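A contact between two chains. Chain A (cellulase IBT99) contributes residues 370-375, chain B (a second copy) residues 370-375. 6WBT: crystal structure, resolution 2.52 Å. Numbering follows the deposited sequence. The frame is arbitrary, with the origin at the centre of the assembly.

Chain A 370-375: VEPVRV
Chain B (370-375) VEPVRV

Two copies of one segment meet about Val373, where a single beta bridge brings Val373(A) CA within 4.3 Å of Val373(B) CA. The end-to-end directions lie 102° apart. Residues 370-372 are strand in both chains, and extended torsions persist through 373 (phi/psi -84/149 in A, -75/135 in B) and 374 (-72/104 and -68/118).

Two reciprocal hydrogen bonds set the register: Arg374(B) N donates to Pro372(A) O at 2.7 Å and 169°, and Arg374(A) N to Pro372(B) O at 2.6 Å and 156°. Val373(B) CA lies 3.2 Å from Pro372(A) O, and Val373(A) CA 3.2 Å from Pro372(B) O, both as CA-H...O contacts. Proline lacks an amide hydrogen but keeps its carbonyl, which is all this pairing asks.

Pro372(B), Arg374(A) and Val373(B) are covered most, within 457 Å² buried in all; prolines and Val373 are buried, glutamates and arginines partly exposed. CA-to-CB bonds of 371-374 point sideways. Both prolines pucker C-gamma exo. Arginine's length lets its flat guanidinium reach proline: chi1 t, chi2 near -98°, chi3 m, chi4 100° (A) and 107° (B), Arg374(A) NH2 3.4 Å from Pro372(B) CG, Pro372(B) CB over one face.

Compact valine branches meet glutamate: Val373(B), t, puts CG1 3.6 Å from Glu371(A) CB; Val373(A), m, puts CG1 3.6 Å from Glu371(B) OE1. Both glutamates are m, t, chi3 -23° (A) and -20° (B).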

# COMPACT_ATOMS: atom_id res chain seq x y z
N VAL A 370 -14.42 -14.60 12.98
CA VAL A 370 -15.03 -14.18 11.73
C VAL A 370 -13.98 -14.26 10.62
O VAL A 370 -12.83 -13.84 10.80
CB VAL A 370 -15.60 -12.76 11.83
CG1 VAL A 370 -16.13 -12.30 10.48
CG2 VAL A 370 -16.70 -12.70 12.89
N GLU A 371 -14.39 -14.81 9.48
CA GLU A 371 -13.56 -14.82 8.28
C GLU A 371 -14.12 -13.81 7.28
O GLU A 371 -15.05 -14.14 6.53
CB GLU A 371 -13.51 -16.22 7.66
CG GLU A 371 -12.64 -17.20 8.44
CD GLU A 371 -12.46 -18.52 7.71
OE1 GLU A 371 -13.30 -18.85 6.85
OE2 GLU A 371 -11.46 -19.22 7.99
N PRO A 372 -13.60 -12.59 7.24
CA PRO A 372 -14.15 -11.58 6.34
C PRO A 372 -13.74 -11.81 4.89
O PRO A 372 -12.65 -12.30 4.60
CB PRO A 372 -13.56 -10.26 6.86
CG PRO A 372 -12.93 -10.60 8.19
CD PRO A 372 -12.54 -12.04 8.10
N VAL A 373 -14.64 -11.45 3.98
CA VAL A 373 -14.39 -11.61 2.56
C VAL A 373 -13.61 -10.41 2.04
O VAL A 373 -13.74 -9.29 2.54
CB VAL A 373 -15.72 -11.80 1.79
CG1 VAL A 373 -16.41 -13.08 2.23
CG2 VAL A 373 -16.63 -10.60 2.00
N ARG A 374 -12.78 -10.66 1.03
CA ARG A 374 -11.98 -9.60 0.41
C ARG A 374 -12.90 -8.71 -0.41
O ARG A 374 -13.33 -9.08 -1.51
CB ARG A 374 -10.88 -10.21 -0.45
CG ARG A 374 -9.85 -9.20 -0.95
CD ARG A 374 -10.13 -8.74 -2.37
NE ARG A 374 -9.87 -9.79 -3.36
CZ ARG A 374 -10.81 -10.54 -3.91
NH1 ARG A 374 -12.09 -10.36 -3.59
NH2 ARG A 374 -10.48 -11.47 -4.80
N VAL A 375 -13.21 -7.53 0.12
CA VAL A 375 -14.14 -6.63 -0.56
C VAL A 375 -13.48 -6.00 -1.78
O VAL A 375 -14.07 -5.94 -2.86
CB VAL A 375 -14.66 -5.56 0.42
CG1 VAL A 375 -15.63 -4.62 -0.28
CG2 VAL A 375 -15.32 -6.22 1.63
N VAL B 370 -16.29 -16.73 -6.35
CA VAL B 370 -15.60 -17.02 -5.11
C VAL B 370 -15.58 -15.77 -4.24
O VAL B 370 -15.29 -14.67 -4.72
CB VAL B 370 -14.16 -17.51 -5.38
CG1 VAL B 370 -13.40 -17.65 -4.08
CG2 VAL B 370 -14.19 -18.83 -6.13
N GLU B 371 -15.91 -15.93 -2.96
CA GLU B 371 -15.73 -14.88 -1.97
C GLU B 371 -14.48 -15.19 -1.15
O GLU B 371 -14.56 -15.94 -0.16
CB GLU B 371 -16.95 -14.75 -1.07
CG GLU B 371 -18.15 -14.08 -1.73
CD GLU B 371 -19.25 -13.74 -0.74
OE1 GLU B 371 -19.27 -14.34 0.35
OE2 GLU B 371 -20.08 -12.86 -1.06
N PRO B 372 -13.33 -14.65 -1.52
CA PRO B 372 -12.08 -15.01 -0.84
C PRO B 372 -12.00 -14.38 0.54
O PRO B 372 -12.31 -13.20 0.73
CB PRO B 372 -10.99 -14.47 -1.77
CG PRO B 372 -11.70 -14.08 -3.05
CD PRO B 372 -13.08 -13.72 -2.64
N VAL B 373 -11.56 -15.17 1.51
CA VAL B 373 -11.38 -14.70 2.87
C VAL B 373 -10.12 -13.84 2.94
O VAL B 373 -9.07 -14.20 2.40
CB VAL B 373 -11.30 -15.89 3.85
CG1 VAL B 373 -10.96 -15.41 5.25
CG2 VAL B 373 -12.61 -16.65 3.84
N ARG B 374 -10.22 -12.70 3.62
CA ARG B 374 -9.07 -11.84 3.84
C ARG B 374 -8.08 -12.53 4.76
O ARG B 374 -8.40 -12.84 5.92
CB ARG B 374 -9.51 -10.50 4.42
CG ARG B 374 -8.43 -9.43 4.42
CD ARG B 374 -7.74 -9.29 5.77
NE ARG B 374 -8.61 -8.70 6.78
CZ ARG B 374 -9.16 -9.37 7.79
NH1 ARG B 374 -8.91 -10.67 7.93
NH2 ARG B 374 -9.94 -8.75 8.65
N VAL B 375 -6.87 -12.79 4.25
CA VAL B 375 -5.85 -13.50 5.01
C VAL B 375 -5.06 -12.56 5.91
O VAL B 375 -4.87 -12.83 7.10
CB VAL B 375 -4.92 -14.27 4.05
CG1 VAL B 375 -3.76 -14.89 4.82
CG2 VAL B 375 -5.70 -15.35 3.30